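Local coordinates for putative integron gene cassette protein (Uncultured bacterium, PDB 3GHJ) that is of unknown function but belongs to the glyoxalase/bleomycin resistance protein/dioxygenase superfamily and pairs with a second copy of itself, at residues L50-G55 with F89-E94; N64-S69 with G73-Q78; S96-L101 with Q122-Y127; F128-P131 with A135-F138. The protein carries 1 engineered substitution. All coordinates share one frame; numbering follows the deposited sequence.

Contact 1: L50-G55 with F89-E94; sequences LGFEAG and FSFRVE
The Phe-52 ring sets its CE2-CZ edge against one face of the Phe-91 ring, a T-shaped pair bridging the two four-stranded sheets of a fold consistent with the paired beta-alpha-beta-beta-beta architecture of the glyoxalase/bleomycin resistance superfamily. The T is tilted, with the ring planes at 61° and the centroids 5.1 Å apart. Phe-52 CZ comes within 3.6 Å of Phe-91 CE1, and Phe-52 CE2 within 3.7 Å of Phe-91 CZ, so the edge lands toward the rim of the ring and not at its middle. The two side chains reach toward each other from the two halves of the fold, each with CG anti to its own carbonyl carbon (chi1 near -60°). Their backbones stay well apart: the CA atoms of Leu-50 and Phe-91, the nearest pair, are 10.2 Å from each other, and no hydrogen bond joins the segments.

Leu-50 and Phe-52 flank Gly-51, whose positive phi ends the preceding helix and turns the chain toward strand 53-58. This bend lays Leu-50 CB over the centre of the Phe-52 ring, 3.9 Å above its plane. Val-75 touches both phenylalanines, as does Ile-26 of the second subunit, while residues 89-92 pair antiparallel with a strand of that subunit and carry the sheet across the interface. The second apolar touch of the contact is lighter and oblique: Leu-50 CD1 lies 4.3 Å from Phe-91 CE2.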
loop_
_atom_site.group_PDB
_atom_site.type_symbol
_atom_site.label_atom_id
_atom_site.label_comp_id
_atom_site.label_asym_id
_atom_site.label_seq_id
_atom_site.Cartn_x
_atom_site.Cartn_y
_atom_site.Cartn_z
ATOM N N LEU A 50 -1.180 9.869 12.987
ATOM C CA LEU A 50 -0.111 9.002 12.493
ATOM C C LEU A 50 1.231 9.710 12.287
ATOM O O LEU A 50 2.261 9.055 12.160
ATOM C CB LEU A 50 -0.534 8.275 11.209
ATOM C CG LEU A 50 -1.767 7.374 11.352
ATOM C CD1 LEU A 50 -2.015 6.619 10.051
ATOM C CD2 LEU A 50 -1.607 6.398 12.515
ATOM N N GLY A 51 1.219 11.039 12.249
ATOM C CA GLY A 51 2.471 11.782 12.191
ATOM C C GLY A 51 3.092 11.884 10.813
ATOM O O GLY A 51 4.264 12.249 10.679
ATOM N N PHE A 52 2.317 11.579 9.780
ATOM C CA PHE A 52 2.839 11.712 8.430
ATOM C C PHE A 52 3.056 13.185 8.089
ATOM O O PHE A 52 2.385 14.073 8.635
ATOM C CB PHE A 52 1.921 11.008 7.422
ATOM C CG PHE A 52 1.761 9.531 7.684
ATOM C CD1 PHE A 52 2.655 8.849 8.507
ATOM C CD2 PHE A 52 0.741 8.822 7.077
ATOM C CE1 PHE A 52 2.514 7.488 8.742
ATOM C CE2 PHE A 52 0.592 7.458 7.302
ATOM C CZ PHE A 52 1.482 6.789 8.131
ATOM N N GLU A 53 3.984 13.444 7.201
ATOM C CA GLU A 53 4.365 14.802 6.944
ATOM C C GLU A 53 3.790 15.358 5.676
ATOM O O GLU A 53 3.584 14.669 4.756
ATOM C CB GLU A 53 5.878 14.881 6.861
ATOM C CG GLU A 53 6.604 14.703 8.193
ATOM C CD GLU A 53 8.119 14.768 7.995
ATOM O OE1 GLU A 53 8.713 13.830 7.483
ATOM O OE2 GLU A 53 8.719 15.800 8.303
ATOM N N ALA A 54 3.575 16.662 5.676
ATOM C CA ALA A 54 3.042 17.320 4.503
ATOM C C ALA A 54 3.925 17.070 3.298
ATOM O O ALA A 54 5.156 16.976 3.409
ATOM C CB ALA A 54 2.902 18.823 4.760
ATOM N N GLY A 55 3.280 16.947 2.146
ATOM C CA GLY A 55 3.968 16.769 0.879
ATOM C C GLY A 55 3.394 17.727 -0.142
ATOM O O GLY A 55 3.892 18.835 -0.317
ATOM N N PHE A 89 -4.487 -1.739 4.357
ATOM C CA PHE A 89 -3.072 -1.574 4.203
ATOM C C PHE A 89 -2.396 -1.494 5.557
ATOM O O PHE A 89 -3.019 -1.194 6.514
ATOM C CB PHE A 89 -2.721 -0.335 3.329
ATOM C CG PHE A 89 -3.485 0.913 3.692
ATOM C CD1 PHE A 89 -4.686 1.175 3.117
ATOM C CD2 PHE A 89 -2.962 1.820 4.557
ATOM C CE1 PHE A 89 -5.393 2.283 3.455
ATOM C CE2 PHE A 89 -3.676 2.929 4.881
ATOM C CZ PHE A 89 -4.866 3.165 4.337
ATOM N N SER A 90 -1.099 -1.737 5.588
ATOM C CA SER A 90 -0.382 -1.711 6.862
ATOM C C SER A 90 0.933 -0.959 6.755
ATOM O O SER A 90 1.518 -0.844 5.674
ATOM C CB SER A 90 -0.126 -3.125 7.383
ATOM O OG SER A 90 1.061 -3.655 6.829
ATOM N N PHE A 91 1.393 -0.455 7.894
ATOM C CA PHE A 91 2.667 0.230 7.988
ATOM C C PHE A 91 3.620 -0.596 8.833
ATOM O O PHE A 91 3.207 -1.248 9.788
ATOM C CB PHE A 91 2.473 1.618 8.616
ATOM C CG PHE A 91 1.481 2.466 7.876
ATOM C CD1 PHE A 91 1.881 3.161 6.754
ATOM C CD2 PHE A 91 0.147 2.523 8.255
ATOM C CE1 PHE A 91 0.985 3.931 6.024
ATOM C CE2 PHE A 91 -0.769 3.302 7.530
ATOM C CZ PHE A 91 -0.339 4.005 6.410
ATOM N N ARG A 92 4.896 -0.539 8.477
ATOM C CA ARG A 92 5.947 -1.258 9.177
ATOM C C ARG A 92 6.314 -0.557 10.478
ATOM O O ARG A 92 6.499 0.663 10.495
ATOM C CB ARG A 92 7.182 -1.322 8.278
ATOM C CG ARG A 92 8.332 -2.116 8.866
ATOM C CD ARG A 92 7.979 -3.592 8.959
ATOM N NE ARG A 92 9.120 -4.402 9.378
ATOM C CZ ARG A 92 10.044 -4.886 8.554
ATOM N NH1 ARG A 92 9.973 -4.646 7.252
ATOM N NH2 ARG A 92 11.044 -5.612 9.036
ATOM N N VAL A 93 6.418 -1.329 11.562
ATOM C CA VAL A 93 6.924 -0.798 12.838
ATOM C C VAL A 93 7.815 -1.858 13.472
ATOM O O VAL A 93 7.795 -3.021 13.072
ATOM C CB VAL A 93 5.775 -0.419 13.817
ATOM C CG1 VAL A 93 4.777 0.520 13.139
ATOM C CG2 VAL A 93 5.074 -1.663 14.337
ATOM N N GLU A 94 8.589 -1.458 14.482
ATOM C CA GLU A 94 9.427 -2.402 15.213
ATOM C C GLU A 94 8.598 -3.184 16.229
ATOM O O GLU A 94 7.647 -2.647 16.805
ATOM C CB GLU A 94 10.557 -1.652 15.918
ATOM C CG GLU A 94 11.568 -1.034 14.960
ATOM C CD GLU A 94 12.446 0.012 15.620
ATOM O OE1 GLU A 94 12.066 0.527 16.692
ATOM O OE2 GLU A 94 13.516 0.326 15.059
#

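Contact 2: N64-S69 with G73-Q78; sequences NFLWVS and GMVVLQ
Selenomethionine Met-74 lays its CE methyl over the six-membered ring of Trp-67, 3.4 Å from the centroid and nearly on the ring normal, a close CH-pi contact. A bend at chi3 (-79°) turns the methyl back onto the indole. The same side chain brings SE to the edge of the Phe-65 ring, 4.0 Å from Phe-65 CD2, so one residue meets two aromatic groups, one by face and one by edge. Beyond it Val-76 runs alongside Phe-65 and puts CG1 over the ring face, 3.8 Å from the centroid.

The opposite face carries Leu-66, Val-68, Val-75 and Leu-77, all buried. Leu-66 CB meets Val-75 CG2 at 3.8 Å, and Leu-66 CD1 meets Leu-77 CD1 at 3.9 Å, while Tyr-46 of helix 39-49 covers both leucines. The aromatic face is less enclosed: Phe-65 and Trp-67 remain partly exposed although the second subunit leans on them, its Trp-120 meeting Phe-65 edge-to-face and its Leu-141 packing on Trp-67.

Six backbone hydrogen bonds zip the strands together. Leu-66 N to Val-75 O, at 2.8 Å, is almost straight (178°), whereas at the turn end Gly-73 N reaches Val-68 O at 3.1 Å with a bent N-H (137°). Strand 28-36 borders residues 73-78 and strand 53-58 borders residues 64-68. This is an antiparallel beta hairpin at the centre of a four-stranded mixed sheet, as in one half of the glyoxalase-like fold.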
loop_
_atom_site.group_PDB
_atom_site.type_symbol
_atom_site.label_atom_id
_atom_site.label_comp_id
_atom_site.label_asym_id
_atom_site.label_seq_id
_atom_site.Cartn_x
_atom_site.Cartn_y
_atom_site.Cartn_z
ATOM N N ASN A 64 -4.220 14.773 -1.314
ATOM C CA ASN A 64 -3.138 15.190 -0.430
ATOM C C ASN A 64 -2.097 14.085 -0.370
ATOM O O ASN A 64 -2.388 12.979 0.093
ATOM C CB ASN A 64 -3.671 15.521 0.965
ATOM C CG ASN A 64 -2.685 16.338 1.795
ATOM O OD1 ASN A 64 -1.611 16.697 1.318
ATOM N ND2 ASN A 64 -3.052 16.628 3.042
ATOM N N PHE A 65 -0.898 14.381 -0.865
ATOM C CA PHE A 65 0.228 13.451 -0.870
ATOM C C PHE A 65 1.025 13.679 0.400
ATOM O O PHE A 65 1.591 14.764 0.593
ATOM C CB PHE A 65 1.154 13.726 -2.068
ATOM C CG PHE A 65 0.499 13.568 -3.417
ATOM C CD1 PHE A 65 -0.383 14.530 -3.901
ATOM C CD2 PHE A 65 0.809 12.478 -4.222
ATOM C CE1 PHE A 65 -0.960 14.392 -5.157
ATOM C CE2 PHE A 65 0.235 12.334 -5.482
ATOM C CZ PHE A 65 -0.647 13.291 -5.946
ATOM N N LEU A 66 1.078 12.666 1.259
ATOM C CA LEU A 66 1.728 12.762 2.568
ATOM C C LEU A 66 2.884 11.775 2.676
ATOM O O LEU A 66 2.793 10.649 2.177
ATOM C CB LEU A 66 0.715 12.478 3.677
ATOM C CG LEU A 66 -0.470 13.437 3.748
ATOM C CD1 LEU A 66 -1.438 12.931 4.790
ATOM C CD2 LEU A 66 -0.010 14.870 4.060
ATOM N N TRP A 67 3.959 12.175 3.343
ATOM C CA TRP A 67 5.152 11.350 3.470
ATOM C C TRP A 67 5.166 10.532 4.748
ATOM O O TRP A 67 4.833 11.031 5.830
ATOM C CB TRP A 67 6.416 12.214 3.477
ATOM C CG TRP A 67 6.751 12.872 2.182
ATOM C CD1 TRP A 67 6.481 14.162 1.822
ATOM C CD2 TRP A 67 7.441 12.281 1.074
ATOM N NE1 TRP A 67 6.962 14.409 0.560
ATOM C CE2 TRP A 67 7.562 13.274 0.080
ATOM C CE3 TRP A 67 7.977 11.010 0.829
ATOM C CZ2 TRP A 67 8.185 13.034 -1.147
ATOM C CZ3 TRP A 67 8.600 10.772 -0.384
ATOM C CH2 TRP A 67 8.701 11.784 -1.361
ATOM N N VAL A 68 5.586 9.280 4.609
ATOM C CA VAL A 68 5.765 8.356 5.723
ATOM C C VAL A 68 7.254 8.156 5.984
ATOM O O VAL A 68 8.017 7.833 5.066
ATOM C CB VAL A 68 5.147 6.978 5.386
ATOM C CG1 VAL A 68 5.295 6.013 6.561
ATOM C CG2 VAL A 68 3.681 7.143 4.991
ATOM N N SER A 69 7.663 8.354 7.234
ATOM C CA SER A 69 9.051 8.131 7.654
ATOM C C SER A 69 10.058 8.842 6.745
ATOM O O SER A 69 10.991 8.220 6.237
ATOM C CB SER A 69 9.354 6.633 7.716
ATOM O OG SER A 69 10.486 6.379 8.539
ATOM N N GLY A 73 8.004 6.203 2.486
ATOM C CA GLY A 73 6.710 5.811 1.959
ATOM C C GLY A 73 5.830 7.025 1.758
ATOM O O GLY A 73 6.216 8.145 2.088
HETATM N N MSE A 74 4.636 6.794 1.222
HETATM C CA MSE A 74 3.715 7.879 0.921
HETATM C C MSE A 74 2.289 7.372 0.928
HETATM O O MSE A 74 2.017 6.250 0.497
HETATM C CB MSE A 74 4.046 8.480 -0.442
HETATM C CG MSE A 74 3.075 9.525 -0.974
HETATM SE SE MSE A 74 3.803 10.491 -2.514
HETATM C CE MSE A 74 4.961 11.687 -1.542
ATOM N N VAL A 75 1.371 8.158 1.483
ATOM C CA VAL A 75 -0.037 7.912 1.236
ATOM C C VAL A 75 -0.567 9.068 0.410
ATOM O O VAL A 75 -0.146 10.213 0.586
ATOM C CB VAL A 75 -0.872 7.748 2.528
ATOM C CG1 VAL A 75 -0.457 6.489 3.278
ATOM C CG2 VAL A 75 -0.758 8.978 3.410
ATOM N N VAL A 76 -1.460 8.758 -0.518
ATOM C CA VAL A 76 -2.148 9.778 -1.299
ATOM C C VAL A 76 -3.624 9.742 -0.934
ATOM O O VAL A 76 -4.351 8.830 -1.326
ATOM C CB VAL A 76 -1.986 9.584 -2.826
ATOM C CG1 VAL A 76 -2.563 10.801 -3.565
ATOM C CG2 VAL A 76 -0.520 9.369 -3.191
ATOM N N LEU A 77 -4.067 10.720 -0.155
ATOM C CA LEU A 77 -5.471 10.786 0.204
ATOM C C LEU A 77 -6.233 11.399 -0.962
ATOM O O LEU A 77 -5.824 12.429 -1.496
ATOM C CB LEU A 77 -5.661 11.631 1.465
ATOM C CG LEU A 77 -4.806 11.254 2.681
ATOM C CD1 LEU A 77 -5.128 12.189 3.839
ATOM C CD2 LEU A 77 -5.032 9.802 3.093
ATOM N N GLN A 78 -7.322 10.759 -1.371
ATOM C CA GLN A 78 -8.101 11.246 -2.511
ATOM C C GLN A 78 -9.559 11.331 -2.111
ATOM O O GLN A 78 -10.167 10.322 -1.780
ATOM C CB GLN A 78 -7.941 10.290 -3.694
ATOM C CG GLN A 78 -6.498 10.143 -4.145
ATOM C CD GLN A 78 -6.307 9.111 -5.240
ATOM O OE1 GLN A 78 -5.463 9.276 -6.124
ATOM N NE2 GLN A 78 -7.078 8.038 -5.181
#

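Contact 3: S96-L101 with Q122-Y127; sequences SEIEPL and QAVSLY
The start of helix 98-107 comes over strand 123-129 without any hydrogen bond between them, the CA atoms of Ile-98 and Leu-126 lying 7.4 Å apart as the nearest pair. Leu-101 N bonds to Glu-97 O at 2.9 Å in the first turn; Ile-98 and Leu-101, three residues apart, point toward the strand.

Ile-98 does most of the touching and uses both branches. Its CG2, anti to the backbone N, comes 4.0 Å from Leu-126 CD2, and the two side chains pass alongside one another, running in opposing senses. Its CG1 branch meets Val-124 CG1 at 4.1 Å and continues to CD1, which lies 4.1 Å from Leu-126 CG. Leu-126 in turn pushes CD1 to 3.4 Å from Ile-98 O, a methyl resting against the backbone of the first turn, and at 4.4 Å from Leu-101 CB the same methyl just reaches the next inward-facing residue. The side chains that meet are all apolar, with Ile-98 and Leu-126 buried and Val-124 and Leu-101 partly exposed.

Ser-125 points the other way, where its OG bonds to Glu-137 OE2 and Gln-118 NE2. Gln-122 and Ala-123 both stand opposite Gln-118 in a G1 beta bulge where the strand begins. Ile-98 also touches Val-93, Ala-140 and Pro-115, so it rests on all four strands of the sheet. The helix is the connection of a beta-alpha-beta crossover from strand 88-93 to strand 113-118, spanning the two strands between them, an arrangement in keeping with the glyoxalase-like fold.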
loop_
_atom_site.group_PDB
_atom_site.type_symbol
_atom_site.label_atom_id
_atom_site.label_comp_id
_atom_site.label_asym_id
_atom_site.label_seq_id
_atom_site.Cartn_x
_atom_site.Cartn_y
_atom_site.Cartn_z
ATOM N N SER A 96 9.305 -4.051 19.198
ATOM C CA SER A 96 9.417 -3.430 20.519
ATOM C C SER A 96 8.542 -2.192 20.677
ATOM O O SER A 96 8.327 -1.721 21.792
ATOM C CB SER A 96 10.869 -3.051 20.800
ATOM O OG SER A 96 11.320 -2.081 19.871
ATOM N N GLU A 97 8.040 -1.658 19.568
ATOM C CA GLU A 97 7.210 -0.457 19.610
ATOM C C GLU A 97 5.708 -0.742 19.554
ATOM O O GLU A 97 4.899 0.188 19.579
ATOM C CB GLU A 97 7.610 0.517 18.496
ATOM C CG GLU A 97 9.038 1.027 18.632
ATOM C CD GLU A 97 9.271 1.810 19.913
ATOM O OE1 GLU A 97 8.302 2.388 20.450
ATOM O OE2 GLU A 97 10.431 1.855 20.379
ATOM N N ILE A 98 5.337 -2.016 19.500
ATOM C CA ILE A 98 3.930 -2.402 19.441
ATOM C C ILE A 98 3.114 -1.840 20.616
ATOM O O ILE A 98 2.088 -1.201 20.409
ATOM C CB ILE A 98 3.777 -3.948 19.321
ATOM C CG1 ILE A 98 4.217 -4.428 17.916
ATOM C CG2 ILE A 98 2.354 -4.394 19.652
ATOM C CD1 ILE A 98 3.231 -4.061 16.791
ATOM N N GLU A 99 3.561 -2.050 21.850
ATOM C CA GLU A 99 2.764 -1.541 22.965
ATOM C C GLU A 99 2.740 -0.005 23.054
ATOM O O GLU A 99 1.677 0.583 23.274
ATOM C CB GLU A 99 3.189 -2.183 24.290
ATOM C CG GLU A 99 3.027 -3.712 24.320
ATOM C CD GLU A 99 1.574 -4.200 24.389
ATOM O OE1 GLU A 99 0.662 -3.413 24.724
ATOM O OE2 GLU A 99 1.355 -5.401 24.118
ATOM N N PRO A 100 3.894 0.662 22.870
ATOM C CA PRO A 100 3.844 2.130 22.850
ATOM C C PRO A 100 2.911 2.671 21.766
ATOM O O PRO A 100 2.198 3.645 22.012
ATOM C CB PRO A 100 5.291 2.536 22.565
ATOM C CG PRO A 100 6.107 1.378 23.070
ATOM C CD PRO A 100 5.274 0.143 22.897
ATOM N N LEU A 101 2.903 2.054 20.588
ATOM C CA LEU A 101 2.070 2.576 19.508
ATOM C C LEU A 101 0.592 2.343 19.798
ATOM O O LEU A 101 -0.251 3.217 19.541
ATOM C CB LEU A 101 2.466 1.938 18.175
ATOM C CG LEU A 101 3.752 2.497 17.575
ATOM C CD1 LEU A 101 4.253 1.564 16.479
ATOM C CD2 LEU A 101 3.530 3.907 17.043
ATOM N N GLN A 122 5.852 -14.990 11.399
ATOM C CA GLN A 122 6.657 -14.477 12.503
ATOM C C GLN A 122 6.477 -12.969 12.649
ATOM O O GLN A 122 7.450 -12.217 12.675
ATOM C CB GLN A 122 8.139 -14.809 12.302
ATOM C CG GLN A 122 8.456 -16.301 12.265
ATOM C CD GLN A 122 8.316 -16.899 10.876
ATOM O OE1 GLN A 122 8.537 -16.224 9.871
ATOM N NE2 GLN A 122 7.958 -18.177 10.816
ATOM N N ALA A 123 5.225 -12.536 12.740
ATOM C CA ALA A 123 4.913 -11.115 12.808
ATOM C C ALA A 123 3.923 -10.835 13.923
ATOM O O ALA A 123 3.270 -11.747 14.437
ATOM C CB ALA A 123 4.346 -10.637 11.469
ATOM N N VAL A 124 3.813 -9.559 14.285
ATOM C CA VAL A 124 2.838 -9.093 15.261
ATOM C C VAL A 124 2.090 -7.915 14.645
ATOM O O VAL A 124 2.712 -7.038 14.049
ATOM C CB VAL A 124 3.526 -8.609 16.553
ATOM C CG1 VAL A 124 2.484 -8.139 17.556
ATOM C CG2 VAL A 124 4.383 -9.717 17.148
ATOM N N SER A 125 0.768 -7.898 14.779
ATOM C CA SER A 125 -0.035 -6.843 14.166
ATOM C C SER A 125 -0.914 -6.109 15.159
ATOM O O SER A 125 -1.409 -6.691 16.128
ATOM C CB SER A 125 -0.942 -7.412 13.078
ATOM O OG SER A 125 -0.198 -8.016 12.035
ATOM N N LEU A 126 -1.113 -4.820 14.912
ATOM C CA LEU A 126 -2.167 -4.057 15.550
ATOM C C LEU A 126 -3.129 -3.595 14.482
ATOM O O LEU A 126 -2.701 -3.233 13.386
ATOM C CB LEU A 126 -1.609 -2.811 16.224
ATOM C CG LEU A 126 -0.654 -3.028 17.390
ATOM C CD1 LEU A 126 -0.050 -1.696 17.766
ATOM C CD2 LEU A 126 -1.422 -3.649 18.563
ATOM N N TYR A 127 -4.414 -3.557 14.808
ATOM C CA TYR A 127 -5.441 -3.168 13.848
ATOM C C TYR A 127 -6.253 -1.997 14.360
ATOM O O TYR A 127 -6.617 -1.955 15.537
ATOM C CB TYR A 127 -6.370 -4.347 13.567
ATOM C CG TYR A 127 -5.689 -5.509 12.887
ATOM C CD1 TYR A 127 -5.236 -6.600 13.620
ATOM C CD2 TYR A 127 -5.479 -5.507 11.513
ATOM C CE1 TYR A 127 -4.601 -7.669 12.997
ATOM C CE2 TYR A 127 -4.848 -6.574 10.879
ATOM C CZ TYR A 127 -4.419 -7.650 11.628
ATOM O OH TYR A 127 -3.799 -8.711 11.003
#

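Contact 4: F128-P131 with A135-F138; sequences FADP and ALEF
The Phe-128 ring carries Leu-136 CB over one face, offset toward the rim and 3.9 Å from the centroid in a CH-pi contact, and turns its CE1-CZ edge onto the face of Phe-138. This second contact is a T-shaped pair with planes at 58° and centroids 4.9 Å apart; Phe-128 CE1 stands 3.7 Å above the middle of the Phe-138 ring. Phe-128 holds CG between its backbone N and carbonyl carbon (chi1 61°), a setting that swings the ring across the partner strand to both Leu-136 and Phe-138. Leu-136 extends the patch, with CD2 at 3.7 Å from Phe-128 CE2 and CD1 at 4.0 Å from Asp-130 CB.

In the backbone, Phe-128 and Leu-136 form an antiparallel hydrogen-bonded pair. Phe-128 N bonds to Leu-136 O at 3.1 Å with a fairly straight N-H, and Leu-136 N bonds to Phe-128 O at 2.8 Å with a more bent one (136°).

Asp-130 bonds into the turn of this beta hairpin: OD1 accepts the backbone N-H groups of Asn-132 and His-134, two bonds on one oxygen, while OD2 bonds to Tyr-46 OH, and on the other face of the sheet Glu-137 OE2 bonds to Thr-139 OG1. Strand 88-93 borders residues 135-138, with Phe-89 against Leu-136 and Val-93 against Phe-138. Phe-45 of helix 39-49 and Leu-105 of helix 98-107 both pack on Phe-128, and Leu-101 and Leu-105 touch Phe-138.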
loop_
_atom_site.group_PDB
_atom_site.type_symbol
_atom_site.label_atom_id
_atom_site.label_comp_id
_atom_site.label_asym_id
_atom_site.label_seq_id
_atom_site.Cartn_x
_atom_site.Cartn_y
_atom_site.Cartn_z
ATOM N N PHE A 128 -6.548 -1.046 13.486
ATOM C CA PHE A 128 -7.343 0.117 13.856
ATOM C C PHE A 128 -7.926 0.733 12.602
ATOM O O PHE A 128 -7.515 0.397 11.482
ATOM C CB PHE A 128 -6.497 1.155 14.613
ATOM C CG PHE A 128 -5.331 1.699 13.820
ATOM C CD1 PHE A 128 -4.144 0.991 13.740
ATOM C CD2 PHE A 128 -5.432 2.920 13.163
ATOM C CE1 PHE A 128 -3.060 1.493 13.015
ATOM C CE2 PHE A 128 -4.358 3.430 12.433
ATOM C CZ PHE A 128 -3.172 2.713 12.358
ATOM N N ALA A 129 -8.890 1.625 12.788
ATOM C CA ALA A 129 -9.582 2.291 11.692
ATOM C C ALA A 129 -9.094 3.717 11.480
ATOM O O ALA A 129 -8.706 4.398 12.431
ATOM C CB ALA A 129 -11.098 2.289 11.950
ATOM N N ASP A 130 -9.109 4.175 10.228
ATOM C CA ASP A 130 -9.003 5.600 9.959
ATOM C C ASP A 130 -10.420 6.214 9.995
ATOM O O ASP A 130 -11.388 5.502 10.293
ATOM C CB ASP A 130 -8.213 5.876 8.654
ATOM C CG ASP A 130 -9.052 5.761 7.394
ATOM O OD1 ASP A 130 -10.181 5.239 7.433
ATOM O OD2 ASP A 130 -8.544 6.203 6.346
ATOM N N PRO A 131 -10.547 7.524 9.743
ATOM C CA PRO A 131 -11.880 8.139 9.869
ATOM C C PRO A 131 -12.900 7.611 8.870
ATOM O O PRO A 131 -14.107 7.827 9.040
ATOM C CB PRO A 131 -11.600 9.620 9.595
ATOM C CG PRO A 131 -10.188 9.808 10.060
ATOM C CD PRO A 131 -9.484 8.540 9.636
ATOM N N ALA A 135 -9.431 -0.375 7.081
ATOM C CA ALA A 135 -8.793 -1.307 7.993
ATOM C C ALA A 135 -7.289 -1.097 7.953
ATOM O O ALA A 135 -6.597 -1.659 7.096
ATOM C CB ALA A 135 -9.155 -2.741 7.595
ATOM N N LEU A 136 -6.786 -0.269 8.861
ATOM C CA LEU A 136 -5.356 -0.005 8.946
ATOM C C LEU A 136 -4.691 -0.974 9.909
ATOM O O LEU A 136 -5.349 -1.623 10.731
ATOM C CB LEU A 136 -5.087 1.448 9.366
ATOM C CG LEU A 136 -5.099 2.497 8.251
ATOM C CD1 LEU A 136 -6.444 2.517 7.529
ATOM C CD2 LEU A 136 -4.761 3.880 8.818
ATOM N N GLU A 137 -3.379 -1.074 9.797
ATOM C CA GLU A 137 -2.620 -2.044 10.561
ATOM C C GLU A 137 -1.202 -1.526 10.753
ATOM O O GLU A 137 -0.660 -0.835 9.881
ATOM C CB GLU A 137 -2.626 -3.388 9.816
ATOM C CG GLU A 137 -1.731 -4.461 10.404
ATOM C CD GLU A 137 -1.651 -5.705 9.540
ATOM O OE1 GLU A 137 -2.457 -5.842 8.590
ATOM O OE2 GLU A 137 -0.763 -6.542 9.802
ATOM N N PHE A 138 -0.622 -1.820 11.916
ATOM C CA PHE A 138 0.820 -1.749 12.102
ATOM C C PHE A 138 1.319 -3.187 12.141
ATOM O O PHE A 138 0.776 -4.007 12.889
ATOM C CB PHE A 138 1.195 -1.065 13.419
ATOM C CG PHE A 138 0.853 0.402 13.491
ATOM C CD1 PHE A 138 0.856 1.207 12.367
ATOM C CD2 PHE A 138 0.582 0.991 14.719
ATOM C CE1 PHE A 138 0.554 2.563 12.465
ATOM C CE2 PHE A 138 0.282 2.338 14.818
ATOM C CZ PHE A 138 0.276 3.129 13.697
#

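Overall arrangement
Contacts 2 and 4 are hairpins in the two separate sheets, about 15 Å apart between centres, and contact 1 joins the halves between them. It touches contact 2 through Glu-53 O and Trp-67 N, a probable hydrogen bond of 2.9 Å, and contact 4 through Phe-91 N and Glu-137 O, also 2.9 Å. Contact 3 covers the second sheet far from contact 2, about 22 Å between centres, and shares strand 123-129 with contact 4; there Leu-126 N lies 2.9 Å from Phe-138 O. Val-93 of contact 1 packs on Ile-98 and Leu-101. Contacts 1, 2 and 4 all touch the second subunit. No ligand or active site is established.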